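Local coordinates for chitosanase (Bacillus subtilis subsp. subtilis str. 168, PDB 7C6C), which hydrolyses internal beta-(1->4) linkages between D-glucosamine residues of partly acetylated chitosan, as a secreted glycosidase of family 46, at residues Gly21-Gln26 and Gly237-Lys242; Thr133-Ala138 and Tyr223-Pro228; Trp180-Leu185 and Val213-Ala218; Ser207-Asp212 and Val231-Tyr236. All coordinates share one frame; numbering follows the deposited sequence.

Contacts 3 and 4 share helix 209-219: contact 3 is the buried one, packing that helix antiparallel to helix 177-193, while contact 4 sets its N-terminal end against the hairpin of strands 229-233 and 237-241. Contact 1 takes up the second strand of the same hairpin and is a surface contact, without a hydrogen bond across its segments. Contact 2, partly buried, joins the start of helix 134-147 to the loop running from helix 209-219 into the hairpin, through a backbone hydrogen bond and leucine packing; its Tyr223 and Leu135 also touch Ala218 of contact 3. An arginine crosses contact 3, whereas contact 4 combines a tyrosine with a bound malate.

Contact 1: residues Gly21-Gln26 and Gly237-Lys242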
# COMPACT_ATOMS: atom_id res chain seq x y z
N GLY A 21 -1.83 -7.33 -10.21
CA GLY A 21 -2.67 -8.23 -10.98
C GLY A 21 -2.41 -9.70 -10.72
O GLY A 21 -2.66 -10.53 -11.59
N THR A 22 -1.92 -10.04 -9.53
CA THR A 22 -1.67 -11.42 -9.16
C THR A 22 -1.76 -11.52 -7.64
O THR A 22 -1.48 -10.54 -6.94
CB THR A 22 -0.29 -11.89 -9.65
OG1 THR A 22 -0.01 -13.17 -9.07
CG2 THR A 22 0.82 -10.90 -9.26
N THR A 23 -2.15 -12.68 -7.14
CA THR A 23 -2.14 -12.89 -5.70
C THR A 23 -0.75 -13.22 -5.17
O THR A 23 -0.57 -13.27 -3.95
CB THR A 23 -3.09 -14.03 -5.31
OG1 THR A 23 -2.72 -15.22 -6.01
CG2 THR A 23 -4.54 -13.67 -5.62
N GLU A 24 0.22 -13.45 -6.04
CA GLU A 24 1.59 -13.71 -5.63
C GLU A 24 2.31 -12.38 -5.41
O GLU A 24 2.48 -11.61 -6.36
CB GLU A 24 2.31 -14.53 -6.69
CG GLU A 24 3.77 -14.80 -6.35
CD GLU A 24 4.52 -15.49 -7.47
OE1 GLU A 24 4.75 -14.86 -8.52
OE2 GLU A 24 4.88 -16.66 -7.29
N ILE A 25 2.74 -12.13 -4.17
CA ILE A 25 3.39 -10.87 -3.87
C ILE A 25 4.65 -10.71 -4.71
O ILE A 25 5.49 -11.62 -4.78
CB ILE A 25 3.69 -10.77 -2.36
CG1 ILE A 25 2.39 -10.77 -1.55
CG2 ILE A 25 4.51 -9.53 -2.07
CD1 ILE A 25 2.62 -10.95 -0.07
N GLN A 26 4.79 -9.56 -5.37
CA GLN A 26 5.86 -9.31 -6.34
C GLN A 26 6.99 -8.51 -5.69
O GLN A 26 7.03 -7.28 -5.76
CB GLN A 26 5.32 -8.59 -7.56
CG GLN A 26 4.29 -9.38 -8.33
CD GLN A 26 4.89 -10.62 -8.92
OE1 GLN A 26 5.80 -10.55 -9.75
NE2 GLN A 26 4.40 -11.78 -8.50
N GLY A 237 -9.60 -8.67 -13.21
CA GLY A 237 -9.83 -10.06 -13.52
C GLY A 237 -10.39 -10.83 -12.34
O GLY A 237 -10.90 -10.26 -11.36
N ASN A 238 -10.29 -12.15 -12.43
CA ASN A 238 -10.88 -13.06 -11.46
C ASN A 238 -9.78 -13.80 -10.71
O ASN A 238 -8.84 -14.31 -11.33
CB ASN A 238 -11.75 -14.08 -12.16
CG ASN A 238 -12.75 -13.43 -13.06
OD1 ASN A 238 -13.47 -12.53 -12.63
ND2 ASN A 238 -12.77 -13.84 -14.33
N PHE A 239 -9.93 -13.88 -9.39
CA PHE A 239 -8.93 -14.51 -8.54
C PHE A 239 -9.63 -15.23 -7.41
O PHE A 239 -10.74 -14.87 -7.00
CB PHE A 239 -7.98 -13.47 -7.91
CG PHE A 239 -7.29 -12.60 -8.90
CD1 PHE A 239 -7.91 -11.45 -9.38
CD2 PHE A 239 -6.04 -12.93 -9.38
CE1 PHE A 239 -7.30 -10.64 -10.32
CE2 PHE A 239 -5.40 -12.12 -10.32
CZ PHE A 239 -6.04 -10.98 -10.79
N VAL A 240 -8.95 -16.24 -6.88
CA VAL A 240 -9.32 -16.84 -5.60
C VAL A 240 -8.20 -16.60 -4.61
O VAL A 240 -7.01 -16.67 -4.96
CB VAL A 240 -9.68 -18.33 -5.72
CG1 VAL A 240 -8.49 -19.16 -6.18
CG2 VAL A 240 -10.23 -18.84 -4.40
N ILE A 241 -8.58 -16.28 -3.38
CA ILE A 241 -7.66 -16.11 -2.26
C ILE A 241 -8.08 -17.12 -1.21
O ILE A 241 -9.22 -17.10 -0.74
CB ILE A 241 -7.72 -14.67 -1.72
CG1 ILE A 241 -7.16 -13.70 -2.76
CG2 ILE A 241 -6.99 -14.55 -0.40
CD1 ILE A 241 -7.39 -12.23 -2.42
N LYS A 242 -7.18 -18.04 -0.87
CA LYS A 242 -7.51 -19.11 0.06
C LYS A 242 -7.81 -18.57 1.46
O LYS A 242 -8.61 -19.16 2.20
CB LYS A 242 -6.37 -20.13 0.11
CG LYS A 242 -6.62 -21.33 1.01
CD LYS A 242 -5.30 -21.97 1.46
CE LYS A 242 -4.92 -21.51 2.86
NZ LYS A 242 -3.45 -21.27 2.98
OXT LYS A 242 -7.26 -17.54 1.85
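Phe239 lays the CE2-CZ edge of its ring against the backbone of Gly21, with the carbonyl O of Gly21 near the ring plane, 3.4 Å from CE2. The ring reaches there because CG stands anti to the carbonyl carbon of Phe239, beside its backbone N (chi1 -56°). Thr22 adds its CA, 4.0 Å from Phe239 CE2, approaching the ring obliquely. Gly21 is the first residue beyond helix 5-20 to leave helical angles; its positive phi (72°) favours glycine. The contact thus joins, at the surface, the loop that follows Glu19, the predicted proton donor, to the C-terminal strand of the 229-241 hairpin.

Thr23 supplies the second patch through its methyl. CG2 is anti to the carbonyl carbon, and from there it lies 3.9 Å from Ile241 CG1 and equally far from the carbonyl O of Val240, besides meeting CB and CD2 of Phe239. The side chains of Thr23 and Ile241 pass antiparallel to one another. On the loop side the backbone is shaped by an ST turn, in which Glu24 N donates to Thr22 OG1 at 3.1 Å along a nearly straight bond (166°).

Helix 5-20 packs against the strand, Ile17 on Phe239 and Leu14 on Ile241, and the C-terminal carboxylate of Lys242 forms salt bridges to Arg9 and Arg10. No hydrogen bond joins the loop to the strand, so their fit rests on methyl and ring-edge packing; the Gly21 carbonyl at the aromatic edge is consistent with a mild electrostatic attraction to the ring hydrogens.

Contact 2: residues Thr133-Ala138 and Tyr223-Pro228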
# COMPACT_ATOMS: atom_id res chain seq x y z
N THR A 133 -13.17 -5.03 12.96
CA THR A 133 -13.30 -6.07 11.95
C THR A 133 -12.01 -6.24 11.16
O THR A 133 -11.28 -5.28 10.90
CB THR A 133 -14.46 -5.80 10.98
OG1 THR A 133 -14.16 -4.66 10.15
CG2 THR A 133 -15.79 -5.59 11.71
N ALA A 134 -11.76 -7.48 10.76
CA ALA A 134 -10.60 -7.76 9.93
C ALA A 134 -10.71 -7.03 8.59
O ALA A 134 -9.70 -6.54 8.07
CB ALA A 134 -10.45 -9.26 9.72
N LEU A 135 -11.92 -6.96 8.02
CA LEU A 135 -12.06 -6.28 6.73
C LEU A 135 -11.69 -4.80 6.85
O LEU A 135 -10.95 -4.27 6.01
CB LEU A 135 -13.46 -6.45 6.16
CG LEU A 135 -13.72 -5.66 4.87
CD1 LEU A 135 -12.75 -6.04 3.74
CD2 LEU A 135 -15.15 -5.84 4.41
N ALA A 136 -12.17 -4.12 7.89
CA ALA A 136 -11.81 -2.71 8.02
C ALA A 136 -10.31 -2.53 8.19
O ALA A 136 -9.71 -1.64 7.58
CB ALA A 136 -12.57 -2.06 9.17
N ARG A 137 -9.68 -3.39 8.99
CA ARG A 137 -8.23 -3.32 9.16
C ARG A 137 -7.51 -3.60 7.84
O ARG A 137 -6.50 -2.95 7.53
CB ARG A 137 -7.78 -4.29 10.25
CG ARG A 137 -8.19 -3.86 11.64
CD ARG A 137 -7.81 -4.88 12.69
NE ARG A 137 -8.35 -4.51 14.00
CZ ARG A 137 -8.60 -5.37 14.98
NH1 ARG A 137 -8.36 -6.66 14.83
NH2 ARG A 137 -9.10 -4.92 16.13
N ALA A 138 -8.02 -4.55 7.05
CA ALA A 138 -7.42 -4.82 5.74
C ALA A 138 -7.56 -3.62 4.81
O ALA A 138 -6.64 -3.31 4.03
CB ALA A 138 -8.07 -6.05 5.12
N TYR A 223 -16.89 -9.70 6.95
CA TYR A 223 -16.09 -8.74 7.71
C TYR A 223 -14.95 -9.40 8.49
O TYR A 223 -14.01 -8.70 8.88
CB TYR A 223 -16.96 -7.89 8.62
CG TYR A 223 -17.75 -6.84 7.87
CD1 TYR A 223 -18.97 -7.16 7.30
CD2 TYR A 223 -17.26 -5.55 7.72
CE1 TYR A 223 -19.70 -6.22 6.60
CE2 TYR A 223 -17.99 -4.60 7.02
CZ TYR A 223 -19.21 -4.94 6.47
OH TYR A 223 -19.96 -4.02 5.77
N ASN A 224 -15.02 -10.70 8.73
CA ASN A 224 -13.91 -11.42 9.34
C ASN A 224 -12.85 -11.84 8.33
O ASN A 224 -11.84 -12.43 8.72
CB ASN A 224 -14.39 -12.64 10.11
CG ASN A 224 -13.41 -13.09 11.18
OD1 ASN A 224 -12.92 -12.28 11.96
ND2 ASN A 224 -13.10 -14.37 11.20
N LEU A 225 -13.07 -11.55 7.04
CA LEU A 225 -12.11 -11.89 5.99
C LEU A 225 -11.80 -13.38 6.00
O LEU A 225 -10.64 -13.81 5.94
CB LEU A 225 -10.83 -11.05 6.09
CG LEU A 225 -10.13 -10.63 4.80
CD1 LEU A 225 -11.04 -9.83 3.89
CD2 LEU A 225 -8.88 -9.84 5.14
N ASN A 226 -12.86 -14.18 6.11
CA ASN A 226 -12.75 -15.63 5.98
C ASN A 226 -12.50 -16.00 4.52
O ASN A 226 -12.81 -15.25 3.59
CB ASN A 226 -14.04 -16.30 6.43
CG ASN A 226 -14.32 -16.11 7.91
OD1 ASN A 226 -13.42 -15.95 8.72
ND2 ASN A 226 -15.59 -16.15 8.27
N GLY A 227 -11.95 -17.20 4.32
CA GLY A 227 -11.69 -17.69 2.99
C GLY A 227 -12.43 -18.98 2.68
O GLY A 227 -12.97 -19.64 3.57
N PRO A 228 -12.46 -19.36 1.39
CA PRO A 228 -11.87 -18.64 0.27
C PRO A 228 -12.64 -17.37 -0.07
O PRO A 228 -13.85 -17.29 0.17
CB PRO A 228 -11.99 -19.64 -0.89
CG PRO A 228 -13.19 -20.47 -0.54
CD PRO A 228 -13.13 -20.61 0.96
O HOH W 1 -13.19 -9.57 12.28
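Hydrogen bonding centres on the carbonyl of Tyr223, which faces the first turn of helix 134-147. Leu135 N donates to Tyr223 O at 2.9 Å (157°), coming from above the carbonyl plane. A water bridges the neighbouring residues, accepting from Ala134 N at 3.0 Å and donating to Asn224 OD1 at 2.7 Å. Thr133 is the N-cap: its OG1, placed between the backbone N and carbonyl carbon (chi1 69°), accepts from Ala136 N at 3.1 Å and also hydrogen-bonds to Glu177. The same polar OG1 lies at the edge of the Tyr223 ring.

Apolar packing accompanies this backbone link. Leu135, its CG anti to the backbone N, brings CD2 over one face of the Tyr223 ring, 3.9 Å from CD2 of the tyrosine. The side chain of Thr133 lies alongside that of Tyr223. Leu225 crosses Leu135 nearly perpendicularly and divides its branches, CD1 going to Leu135 CD1 and CD2 to Ala138 CB at 3.9 Å. Its CB packs on the methyl of Ala134. Ile217 and Ala218 of helix 209-219 also touch Leu135.

Thus N-H groups of the helix's first turn, which lack acceptors from a preceding turn, are met by a threonine hydroxyl, a loop carbonyl and a water, while leucines, alanines and the Tyr223 ring supply the apolar packing; the helix start and the loop are held by both means.

Contact 3: residues Trp180-Leu185 and Val213-Ala218; sequences WLNKFL and VLRSIA
Arg215 starts extended, CG anti to the backbone N, then bends at chi3 (-58°), which swings its guanidinium across to helix 177-193. Leu185, with CG anti to the carbonyl carbon and beside the backbone N, runs antiparallel to the arginine chain as the two pass. Its CB sits over one face of the guanidinium, 3.6 Å from Arg215 NH2, while its CD1 rests against the CA, CB and CG of Arg215. At the edge of the same group, Arg215 NH1 donates to the backbone O of Asn182 at 3.3 Å (153°), meeting a lone pair in the carbonyl plane. Asp186 OD1 forms a salt bridge with the group through NH2, so the guanidinium is held from two positions on the facing helix.

The other branch of Leu185, CD2, reaches Leu214 CB at 4.2 Å, the two side chains crossing nearly perpendicularly. Phe18 of helix 5-20 touches Leu214, and Leu135 of helix 134-147 touches Ala218.

The axes of the two short segments run 165° apart in direction and 10.6 Å from each other, a nearly antiparallel helix pair within the largely alpha-helical fold of family 46 chitosanases, members of the lysozyme clan.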
# COMPACT_ATOMS: atom_id res chain seq x y z
N TRP A 180 -19.47 3.06 8.91
CA TRP A 180 -18.26 3.88 8.83
C TRP A 180 -17.36 3.42 7.69
O TRP A 180 -16.82 4.26 6.94
CB TRP A 180 -17.51 3.80 10.16
CG TRP A 180 -16.31 4.70 10.25
CD1 TRP A 180 -16.29 5.98 10.72
CD2 TRP A 180 -14.97 4.39 9.86
NE1 TRP A 180 -15.01 6.49 10.65
CE2 TRP A 180 -14.18 5.53 10.13
CE3 TRP A 180 -14.35 3.26 9.31
CZ2 TRP A 180 -12.82 5.57 9.86
CZ3 TRP A 180 -12.99 3.30 9.05
CH2 TRP A 180 -12.24 4.45 9.33
N LEU A 181 -17.17 2.11 7.54
CA LEU A 181 -16.28 1.61 6.49
C LEU A 181 -16.84 1.91 5.10
O LEU A 181 -16.08 2.21 4.18
CB LEU A 181 -16.04 0.11 6.67
CG LEU A 181 -14.99 -0.50 5.74
CD1 LEU A 181 -13.62 0.11 6.00
CD2 LEU A 181 -14.98 -2.01 5.89
N ASN A 182 -18.16 1.83 4.93
CA ASN A 182 -18.74 2.20 3.64
C ASN A 182 -18.46 3.67 3.32
O ASN A 182 -18.14 4.01 2.18
CB ASN A 182 -20.23 1.90 3.62
CG ASN A 182 -20.52 0.42 3.55
OD1 ASN A 182 -19.71 -0.35 3.04
ND2 ASN A 182 -21.68 0.02 4.05
N LYS A 183 -18.55 4.54 4.33
CA LYS A 183 -18.22 5.94 4.10
C LYS A 183 -16.74 6.12 3.83
O LYS A 183 -16.36 6.95 2.99
CB LYS A 183 -18.67 6.79 5.29
CG LYS A 183 -20.16 6.65 5.61
CD LYS A 183 -20.87 7.99 5.68
CE LYS A 183 -22.35 7.82 6.02
NZ LYS A 183 -23.18 8.98 5.59
N PHE A 184 -15.88 5.34 4.50
CA PHE A 184 -14.45 5.40 4.23
C PHE A 184 -14.16 5.04 2.78
O PHE A 184 -13.36 5.70 2.11
CB PHE A 184 -13.69 4.46 5.16
CG PHE A 184 -12.20 4.58 5.04
CD1 PHE A 184 -11.50 3.85 4.09
CD2 PHE A 184 -11.50 5.46 5.86
CE1 PHE A 184 -10.13 3.98 3.98
CE2 PHE A 184 -10.12 5.58 5.75
CZ PHE A 184 -9.44 4.85 4.81
N LEU A 185 -14.80 3.97 2.28
CA LEU A 185 -14.58 3.58 0.89
C LEU A 185 -15.05 4.67 -0.06
O LEU A 185 -14.40 4.92 -1.09
CB LEU A 185 -15.27 2.23 0.63
CG LEU A 185 -14.62 1.04 1.35
CD1 LEU A 185 -15.55 -0.17 1.34
CD2 LEU A 185 -13.28 0.69 0.72
N VAL A 213 -13.69 -3.74 -5.18
CA VAL A 213 -13.37 -5.10 -4.75
C VAL A 213 -13.55 -5.23 -3.24
O VAL A 213 -14.14 -6.20 -2.74
CB VAL A 213 -11.95 -5.50 -5.20
CG1 VAL A 213 -11.55 -6.83 -4.58
CG2 VAL A 213 -11.88 -5.58 -6.71
N LEU A 214 -13.04 -4.25 -2.49
CA LEU A 214 -13.15 -4.27 -1.04
C LEU A 214 -14.60 -4.13 -0.61
O LEU A 214 -15.06 -4.83 0.30
CB LEU A 214 -12.27 -3.18 -0.44
CG LEU A 214 -10.76 -3.38 -0.67
CD1 LEU A 214 -9.98 -2.08 -0.40
CD2 LEU A 214 -10.22 -4.54 0.18
N ARG A 215 -15.35 -3.24 -1.27
CA ARG A 215 -16.76 -3.10 -0.94
C ARG A 215 -17.53 -4.38 -1.20
O ARG A 215 -18.47 -4.70 -0.46
CB ARG A 215 -17.37 -1.93 -1.72
CG ARG A 215 -18.60 -1.37 -1.02
CD ARG A 215 -19.35 -0.34 -1.85
NE ARG A 215 -18.53 0.81 -2.23
CZ ARG A 215 -18.36 1.91 -1.50
NH1 ARG A 215 -18.92 2.03 -0.30
NH2 ARG A 215 -17.62 2.91 -1.98
N SER A 216 -17.15 -5.14 -2.24
CA SER A 216 -17.85 -6.39 -2.52
C SER A 216 -17.68 -7.40 -1.39
O SER A 216 -18.59 -8.19 -1.13
CB SER A 216 -17.36 -6.98 -3.85
OG SER A 216 -17.81 -6.18 -4.94
N ILE A 217 -16.53 -7.39 -0.72
CA ILE A 217 -16.34 -8.24 0.45
C ILE A 217 -17.31 -7.83 1.56
O ILE A 217 -17.95 -8.68 2.20
CB ILE A 217 -14.87 -8.20 0.92
CG1 ILE A 217 -13.91 -8.60 -0.21
CG2 ILE A 217 -14.69 -9.07 2.15
CD1 ILE A 217 -12.46 -8.44 0.14
N ALA A 218 -17.44 -6.52 1.78
CA ALA A 218 -18.40 -6.03 2.76
C ALA A 218 -19.82 -6.45 2.39
O ALA A 218 -20.60 -6.84 3.26
CB ALA A 218 -18.31 -4.50 2.85

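Contact 4: residues Ser207-Asp212 and Val231-Tyr236. With LMR ((2S)-2-hydroxybutanedioic acid), chain B.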
# COMPACT_ATOMS: atom_id res chain seq x y z
N SER A 207 -6.96 3.07 -10.53
CA SER A 207 -6.89 2.16 -9.40
C SER A 207 -8.19 2.08 -8.62
O SER A 207 -8.26 1.32 -7.65
CB SER A 207 -5.76 2.58 -8.46
OG SER A 207 -6.17 3.67 -7.65
N VAL A 208 -9.22 2.84 -9.00
CA VAL A 208 -10.43 2.93 -8.19
C VAL A 208 -11.12 1.59 -8.03
O VAL A 208 -11.88 1.40 -7.08
CB VAL A 208 -11.41 4.00 -8.72
CG1 VAL A 208 -10.78 5.38 -8.63
CG2 VAL A 208 -11.85 3.68 -10.14
N ALA A 209 -10.88 0.64 -8.95
CA ALA A 209 -11.54 -0.66 -8.84
C ALA A 209 -11.24 -1.35 -7.52
O ALA A 209 -12.05 -2.16 -7.06
CB ALA A 209 -11.16 -1.55 -10.02
N ARG A 210 -10.10 -1.06 -6.89
CA ARG A 210 -9.80 -1.71 -5.62
C ARG A 210 -10.83 -1.35 -4.56
O ARG A 210 -11.14 -2.18 -3.70
CB ARG A 210 -8.37 -1.39 -5.16
CG ARG A 210 -8.12 0.03 -4.69
CD ARG A 210 -6.68 0.44 -4.95
NE ARG A 210 -5.73 -0.23 -4.06
CZ ARG A 210 -4.42 -0.24 -4.28
NH1 ARG A 210 -3.93 0.33 -5.37
NH2 ARG A 210 -3.59 -0.82 -3.42
N VAL A 211 -11.38 -0.14 -4.62
CA VAL A 211 -12.44 0.24 -3.68
C VAL A 211 -13.65 -0.67 -3.86
O VAL A 211 -14.24 -1.14 -2.88
CB VAL A 211 -12.80 1.73 -3.84
CG1 VAL A 211 -14.02 2.05 -3.00
CG2 VAL A 211 -11.62 2.60 -3.43
N ASP A 212 -14.03 -0.95 -5.11
CA ASP A 212 -15.19 -1.80 -5.34
C ASP A 212 -14.92 -3.26 -4.97
O ASP A 212 -15.82 -3.95 -4.49
CB ASP A 212 -15.67 -1.69 -6.79
CG ASP A 212 -17.07 -2.24 -6.97
OD1 ASP A 212 -18.01 -1.74 -6.31
OD2 ASP A 212 -17.25 -3.19 -7.77
N VAL A 231 -12.50 -12.86 -5.98
CA VAL A 231 -12.48 -11.52 -6.53
C VAL A 231 -12.94 -11.62 -7.97
O VAL A 231 -12.43 -12.44 -8.74
CB VAL A 231 -11.07 -10.92 -6.44
CG1 VAL A 231 -11.00 -9.60 -7.20
CG2 VAL A 231 -10.67 -10.74 -4.99
N ARG A 232 -13.92 -10.80 -8.35
CA ARG A 232 -14.41 -10.75 -9.73
C ARG A 232 -14.47 -9.28 -10.12
O ARG A 232 -15.36 -8.54 -9.69
CB ARG A 232 -15.75 -11.46 -9.91
CG ARG A 232 -15.58 -12.98 -9.89
CD ARG A 232 -16.84 -13.78 -10.34
NE ARG A 232 -16.78 -15.15 -9.80
CZ ARG A 232 -17.05 -15.42 -8.53
NH1 ARG A 232 -17.47 -14.45 -7.73
NH2 ARG A 232 -16.89 -16.64 -8.05
N SER A 233 -13.49 -8.84 -10.90
CA SER A 233 -13.29 -7.43 -11.19
C SER A 233 -13.11 -7.25 -12.69
O SER A 233 -12.29 -7.93 -13.30
CB SER A 233 -12.04 -6.95 -10.47
OG SER A 233 -11.64 -5.68 -10.92
N ASN A 234 -13.89 -6.33 -13.27
CA ASN A 234 -13.67 -5.99 -14.67
C ASN A 234 -12.26 -5.47 -14.89
O ASN A 234 -11.62 -5.79 -15.91
CB ASN A 234 -14.70 -4.96 -15.14
CG ASN A 234 -16.11 -5.53 -15.19
OD1 ASN A 234 -16.31 -6.74 -15.29
ND2 ASN A 234 -17.10 -4.64 -15.14
N GLU A 235 -11.74 -4.69 -13.94
CA GLU A 235 -10.41 -4.10 -14.10
C GLU A 235 -9.31 -5.14 -13.90
O GLU A 235 -8.39 -5.23 -14.73
CB GLU A 235 -10.24 -2.96 -13.10
CG GLU A 235 -8.84 -2.36 -13.06
CD GLU A 235 -8.47 -1.67 -14.36
OE1 GLU A 235 -9.38 -1.17 -15.05
OE2 GLU A 235 -7.27 -1.63 -14.70
N TYR A 236 -9.37 -5.91 -12.82
CA TYR A 236 -8.25 -6.78 -12.45
C TYR A 236 -8.38 -8.20 -12.97
O TYR A 236 -7.37 -8.87 -13.14
CB TYR A 236 -8.09 -6.84 -10.92
CG TYR A 236 -7.89 -5.50 -10.26
CD1 TYR A 236 -6.79 -4.71 -10.55
CD2 TYR A 236 -8.82 -5.02 -9.35
CE1 TYR A 236 -6.61 -3.47 -9.94
CE2 TYR A 236 -8.66 -3.80 -8.74
CZ TYR A 236 -7.55 -3.02 -9.04
OH TYR A 236 -7.43 -1.81 -8.42
C1 LMR B . -16.94 -4.54 -11.61
O1A LMR B . -16.18 -5.50 -11.85
O1B LMR B . -18.12 -4.70 -11.23
C2 LMR B . -16.44 -3.14 -11.82
O2 LMR B . -17.55 -2.25 -11.73
C3 LMR B . -15.41 -2.78 -10.75
C4 LMR B . -14.09 -3.48 -10.99
O4A LMR B . -13.53 -3.33 -12.10
O4B LMR B . -13.60 -4.18 -10.07
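An ST motif shapes the turn of the beta hairpin 229-241 where it packs on the start of helix 209-219. Ser233 OG, anti to its own backbone N, accepts from Tyr236 N at 3.0 Å in an almost straight bond (170°), bracing the turn, in which the CB atoms of Glu235 and Tyr236 both point toward the helix.

Tyr236 meets the helix with its CE2 edge and its OH. CE2 lies 3.6 Å from the methyl of Ala209, which approaches the ring obliquely, and the OH lies beside both Ser207 O, at 3.3 Å, and Arg210 N, at 3.2 Å, the latter in the ring plane at the edge. Glu235 folds back at chi2 (65°), setting CG over one face of this ring, while its CB meets Ala209 CB at 3.5 Å. Arg210 leads its guanidinium away to salt bridges with Asp142 and Glu19, the predicted proton donor; the positive charge would tend to favour the ionised form of Glu19. Phe18 meets the Tyr236 ring at about 45°.

The methyl of Ala209 also meets the bound malate, which the turn holds. Asn234 N donates to O1A of one carboxylate, and Glu235 N to O4A of the other at 2.9 Å. Asp212 OD2 comes against the malate methylene C3. The shortest bond runs from Ser233 OG to malate O4B, 2.6 Å, so a single hydroxyl oxygen both donates to the ligand and accepts from Tyr236 N.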